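Local coordinates for putative 2OG-Fe(II) oxygenase family protein (Caulobacter crescentus CB15, PDB 3OOX) that probably acts as an iron(II)- and 2-oxoglutarate-dependent oxygenase that may form ethylene and oxidise arginine, at residues A[65-78]-A[113-125]. Sequence-based numbering, arbitrary orientation.
With EDO (1,2-ethanediol), chain D; EDO (1,2-ethanediol), chain K; EDO (1,2-ethanediol), chain L.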
loop_
_atom_site.group_PDB
_atom_site.type_symbol
_atom_site.label_atom_id
_atom_site.label_comp_id
_atom_site.label_asym_id
_atom_site.label_seq_id
_atom_site.Cartn_x
_atom_site.Cartn_y
_atom_site.Cartn_z
ATOM N N THR A 65 -1.290 4.219 27.113
ATOM C CA THR A 65 -0.245 5.043 26.547
ATOM C C THR A 65 -0.494 5.176 25.028
ATOM O O THR A 65 -0.404 6.263 24.447
ATOM C CB THR A 65 1.149 4.418 26.801
ATOM O OG1 THR A 65 1.330 4.230 28.219
ATOM C CG2 THR A 65 2.266 5.292 26.224
ATOM N N LYS A 66 -0.808 4.051 24.400
ATOM C CA LYS A 66 -1.109 4.055 22.961
ATOM C C LYS A 66 -2.334 4.914 22.663
ATOM O O LYS A 66 -2.356 5.611 21.648
ATOM C CB LYS A 66 -1.264 2.623 22.417
ATOM C CG LYS A 66 0.056 1.812 22.507
ATOM C CD LYS A 66 -0.020 0.414 21.889
ATOM C CE LYS A 66 -0.936 -0.549 22.636
ATOM N NZ LYS A 66 -0.809 -1.962 22.132
ATOM N N LYS A 67 -3.329 4.888 23.540
ATOM C CA LYS A 67 -4.598 5.590 23.292
ATOM C C LYS A 67 -4.513 7.115 23.426
ATOM O O LYS A 67 -5.444 7.822 23.049
ATOM C CB LYS A 67 -5.708 5.017 24.162
ATOM C CG LYS A 67 -6.214 3.664 23.614
ATOM C CD LYS A 67 -7.338 3.093 24.433
ATOM C CE LYS A 67 -7.980 1.888 23.727
ATOM N NZ LYS A 67 -9.099 1.342 24.577
ATOM N N GLN A 68 -3.393 7.609 23.936
ATOM C CA GLN A 68 -3.105 9.030 23.859
ATOM C C GLN A 68 -3.146 9.487 22.412
ATOM O O GLN A 68 -3.417 10.657 22.126
ATOM C CB GLN A 68 -1.713 9.316 24.418
ATOM C CG GLN A 68 -1.588 9.088 25.905
ATOM C CD GLN A 68 -0.171 9.308 26.403
ATOM O OE1 GLN A 68 0.064 10.138 27.286
ATOM N NE2 GLN A 68 0.772 8.561 25.868
ATOM N N TYR A 69 -2.852 8.567 21.493
ATOM C CA TYR A 69 -2.699 8.889 20.066
ATOM C C TYR A 69 -3.885 8.399 19.234
ATOM O O TYR A 69 -3.825 8.429 17.993
ATOM C CB TYR A 69 -1.387 8.307 19.541
ATOM C CG TYR A 69 -0.221 8.686 20.427
ATOM C CD1 TYR A 69 0.257 9.997 20.421
ATOM C CD2 TYR A 69 0.338 7.782 21.315
ATOM C CE1 TYR A 69 1.273 10.390 21.268
ATOM C CE2 TYR A 69 1.379 8.164 22.175
ATOM C CZ TYR A 69 1.828 9.476 22.145
ATOM O OH TYR A 69 2.864 9.883 22.974
ATOM N N ALA A 70 -4.936 7.974 19.919
ATOM C CA ALA A 70 -6.182 7.513 19.282
ATOM C C ALA A 70 -7.176 8.654 19.082
ATOM O O ALA A 70 -7.051 9.716 19.696
ATOM C CB ALA A 70 -6.835 6.418 20.114
ATOM N N GLY A 71 -8.186 8.398 18.251
ATOM C CA GLY A 71 -9.238 9.361 17.985
ATOM C C GLY A 71 -8.775 10.579 17.217
ATOM O O GLY A 71 -9.396 11.627 17.301
ATOM N N VAL A 72 -7.672 10.463 16.501
ATOM C CA VAL A 72 -7.123 11.585 15.724
ATOM C C VAL A 72 -7.633 11.457 14.294
ATOM O O VAL A 72 -7.271 10.540 13.566
ATOM C CB VAL A 72 -5.570 11.637 15.756
ATOM C CG1 VAL A 72 -5.030 12.834 14.956
ATOM C CG2 VAL A 72 -5.091 11.690 17.204
ATOM N N LYS A 73 -8.464 12.411 13.876
ATOM C CA LYS A 73 -8.905 12.497 12.484
ATOM C C LYS A 73 -9.459 11.157 11.982
ATOM O O LYS A 73 -9.166 10.707 10.877
ATOM C CB LYS A 73 -7.778 13.010 11.575
ATOM C CG LYS A 73 -7.301 14.400 11.932
ATOM C CD LYS A 73 -8.351 15.474 11.479
ATOM C CE LYS A 73 -7.968 16.844 11.898
ATOM N NZ LYS A 73 -9.062 17.858 11.451
ATOM N N GLY A 74 -10.267 10.554 12.830
ATOM C CA GLY A 74 -10.980 9.338 12.451
ATOM C C GLY A 74 -10.085 8.152 12.217
ATOM O O GLY A 74 -10.504 7.164 11.614
ATOM N N GLY A 75 -8.877 8.215 12.755
ATOM C CA GLY A 75 -7.885 7.171 12.597
ATOM C C GLY A 75 -6.963 7.353 11.407
ATOM O O GLY A 75 -6.055 6.563 11.178
ATOM N N ALA A 76 -7.132 8.456 10.665
ATOM C CA ALA A 76 -6.302 8.720 9.529
ATOM C C ALA A 76 -4.862 9.093 9.903
ATOM O O ALA A 76 -3.952 9.008 9.072
ATOM C CB ALA A 76 -6.926 9.864 8.702
ATOM N N ARG A 77 -4.675 9.527 11.151
ATOM C CA ARG A 77 -3.339 9.790 11.697
ATOM C C ARG A 77 -3.287 9.170 13.069
ATOM O O ARG A 77 -4.280 9.111 13.745
ATOM C CB ARG A 77 -3.105 11.303 11.809
ATOM C CG ARG A 77 -3.200 12.094 10.486
ATOM C CD ARG A 77 -2.073 11.809 9.553
ATOM N NE ARG A 77 -2.171 12.573 8.292
ATOM C CZ ARG A 77 -2.689 12.108 7.156
ATOM N NH1 ARG A 77 -3.188 10.876 7.064
ATOM N NH2 ARG A 77 -2.711 12.874 6.060
ATOM N N GLY A 78 -2.115 8.678 13.470
ATOM C CA GLY A 78 -1.993 8.099 14.800
ATOM C C GLY A 78 -2.541 6.687 14.941
ATOM O O GLY A 78 -2.473 5.880 14.018
ATOM N N ALA A 113 -5.087 22.345 4.624
ATOM C CA ALA A 113 -6.511 22.450 4.952
ATOM C C ALA A 113 -7.256 21.119 4.888
ATOM O O ALA A 113 -8.302 20.970 5.536
ATOM C CB ALA A 113 -7.181 23.475 4.057
ATOM N N HIS A 114 -6.739 20.129 4.147
ATOM C CA HIS A 114 -7.414 18.830 4.076
ATOM C C HIS A 114 -6.521 17.636 4.433
ATOM O O HIS A 114 -7.020 16.510 4.535
ATOM C CB HIS A 114 -8.055 18.592 2.719
ATOM C CG HIS A 114 -7.062 18.259 1.638
ATOM N ND1 HIS A 114 -6.329 19.243 0.994
ATOM C CD2 HIS A 114 -6.695 17.084 1.075
ATOM C CE1 HIS A 114 -5.544 18.676 0.096
ATOM N NE2 HIS A 114 -5.737 17.374 0.128
HETATM N N MSE A 115 -5.224 17.865 4.667
HETATM C CA MSE A 115 -4.289 16.815 5.086
HETATM C C MSE A 115 -3.760 17.119 6.463
HETATM O O MSE A 115 -3.011 18.093 6.674
HETATM C CB MSE A 115 -3.124 16.710 4.087
HETATM C CG MSE A 115 -3.525 15.997 2.855
HETATM SE SE MSE A 115 -2.260 16.017 1.406
HETATM C CE MSE A 115 -0.745 15.308 2.307
ATOM N N ALA A 116 -4.194 16.307 7.436
ATOM C CA ALA A 116 -3.888 16.575 8.810
ATOM C C ALA A 116 -2.426 16.326 9.169
ATOM O O ALA A 116 -1.744 15.452 8.613
ATOM C CB ALA A 116 -4.820 15.711 9.734
ATOM N N ASP A 117 -1.951 17.087 10.147
ATOM C CA ASP A 117 -0.618 16.909 10.676
ATOM C C ASP A 117 -0.464 15.514 11.276
ATOM O O ASP A 117 -1.426 14.940 11.804
ATOM C CB ASP A 117 -0.314 17.902 11.811
ATOM C CG ASP A 117 -0.143 19.339 11.336
ATOM O OD1 ASP A 117 -0.024 19.587 10.125
ATOM O OD2 ASP A 117 -0.127 20.237 12.222
ATOM N N ASN A 118 0.749 14.986 11.187
ATOM C CA ASN A 118 1.112 13.755 11.914
ATOM C C ASN A 118 1.156 14.007 13.413
ATOM O O ASN A 118 1.405 15.132 13.862
ATOM C CB ASN A 118 2.449 13.211 11.463
ATOM C CG ASN A 118 2.351 12.489 10.160
ATOM O OD1 ASN A 118 1.422 11.683 9.963
ATOM N ND2 ASN A 118 3.289 12.796 9.223
ATOM N N VAL A 119 0.913 12.949 14.163
ATOM C CA VAL A 119 1.225 12.912 15.577
ATOM C C VAL A 119 2.339 11.890 15.741
ATOM O O VAL A 119 2.612 11.096 14.836
ATOM C CB VAL A 119 -0.024 12.574 16.442
ATOM C CG1 VAL A 119 -1.087 13.669 16.296
ATOM C CG2 VAL A 119 -0.605 11.148 16.070
ATOM N N TRP A 120 3.016 11.920 16.897
ATOM C CA TRP A 120 4.188 11.082 17.158
ATOM C C TRP A 120 4.202 10.606 18.598
ATOM O O TRP A 120 3.796 11.355 19.495
ATOM C CB TRP A 120 5.498 11.824 16.858
ATOM C CG TRP A 120 5.578 12.382 15.498
ATOM C CD1 TRP A 120 5.380 13.688 15.133
ATOM C CD2 TRP A 120 5.802 11.659 14.285
ATOM N NE1 TRP A 120 5.504 13.831 13.768
ATOM C CE2 TRP A 120 5.790 12.605 13.228
ATOM C CE3 TRP A 120 6.091 10.321 13.986
ATOM C CZ2 TRP A 120 5.991 12.234 11.894
ATOM C CZ3 TRP A 120 6.312 9.970 12.648
ATOM C CH2 TRP A 120 6.272 10.931 11.634
ATOM N N PRO A 121 4.649 9.358 18.827
ATOM C CA PRO A 121 4.667 8.836 20.202
ATOM C C PRO A 121 5.937 9.212 20.960
ATOM O O PRO A 121 6.982 8.658 20.701
ATOM C CB PRO A 121 4.597 7.317 19.999
ATOM C CG PRO A 121 5.232 7.088 18.674
ATOM C CD PRO A 121 5.064 8.340 17.841
ATOM N N ALA A 122 5.821 10.139 21.904
ATOM C CA ALA A 122 6.995 10.607 22.670
ATOM C C ALA A 122 7.745 9.474 23.367
ATOM O O ALA A 122 8.963 9.563 23.591
ATOM C CB ALA A 122 6.549 11.625 23.703
ATOM N N GLU A 123 7.029 8.416 23.721
ATOM C CA GLU A 123 7.588 7.292 24.479
ATOM C C GLU A 123 8.577 6.416 23.711
ATOM O O GLU A 123 9.304 5.617 24.330
ATOM C CB GLU A 123 6.455 6.415 25.042
ATOM C CG GLU A 123 5.554 7.135 26.040
ATOM C CD GLU A 123 4.419 7.978 25.437
ATOM O OE1 GLU A 123 4.219 8.005 24.191
ATOM O OE2 GLU A 123 3.692 8.592 26.245
ATOM N N ILE A 124 8.604 6.551 22.383
ATOM C CA ILE A 124 9.525 5.810 21.517
ATOM C C ILE A 124 10.337 6.892 20.810
ATOM O O ILE A 124 9.979 7.366 19.724
ATOM C CB ILE A 124 8.791 4.914 20.463
ATOM C CG1 ILE A 124 7.687 4.061 21.123
ATOM C CG2 ILE A 124 9.810 4.052 19.670
ATOM C CD1 ILE A 124 8.148 3.200 22.288
ATOM N N PRO A 125 11.434 7.337 21.461
ATOM C CA PRO A 125 12.167 8.467 20.925
ATOM C C PRO A 125 12.630 8.371 19.470
ATOM O O PRO A 125 12.623 9.377 18.780
ATOM C CB PRO A 125 13.370 8.570 21.877
ATOM C CG PRO A 125 12.881 7.999 23.155
ATOM C CD PRO A 125 11.953 6.909 22.774
HETATM C C1 EDO D . -8.692 18.585 7.879
HETATM O O1 EDO D . -9.088 17.455 8.669
HETATM C C2 EDO D . -7.165 18.639 7.891
HETATM O O2 EDO D . -6.666 18.899 9.210
HETATM C C1 EDO K . -4.767 16.550 14.675
HETATM O O1 EDO K . -4.484 16.749 16.047
HETATM C C2 EDO K . -3.463 16.119 13.985
HETATM O O2 EDO K . -3.759 15.957 12.615
HETATM C C1 EDO L . 9.362 11.923 18.896
HETATM O O1 EDO L . 8.445 12.930 18.449
HETATM C C2 EDO L . 8.642 10.600 19.028
HETATM O O2 EDO L . 9.103 9.668 18.042
HETATM O O HOH W 1 -0.725 15.009 6.088
HETATM O O HOH W 2 0.398 10.571 12.241
#
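Hydrogen bonds from Y69, Q68 and R77 pin the loop 113-125 along the segment 65-78, at two places. At one, the Y69 hydroxyl gives its proton to E123 OE1, with 2.6 Å between OH and OE1 on the syn side of the carboxylate, and accepts the backbone N of A122 at 3.2 Å from OH. The acid lies at the edge of the phenol, their planes 75° apart. Its other oxygen, OE2, takes NE2 of Q68 at 2.9 Å, from above the carboxylate plane; the same NE2 also reaches back to T65 O. E123 folds at chi2 (84°), which brings CD within 3.5 Å of T65 CG2. At the other place R77, bent at chi2 (-70°), sends NE to A116 O at 2.9 Å, from above the carbonyl plane, while a water joins its NH2 to that same oxygen.

Apolar contacts flank these sites and join them. P121 lies over one face of the Y69 ring, offset toward its rim, and Q68 CB, from Y69's own segment, over the centre of the other. In the middle V119 CG2 sits 3.6 Å from G78 CA, and beside R77 A116 CB meets K73 CG.

The contact ties the chain leaving helix 63-66 and the turns leading into edge strand 78-80 to the loop before helix 127-152. Both carboxylate oxygens of E123 are engaged by neutral donors, which fixes its rotation; R77 NE and, through water, NH2 hold A116 O, while NH1 is tied to A76 O.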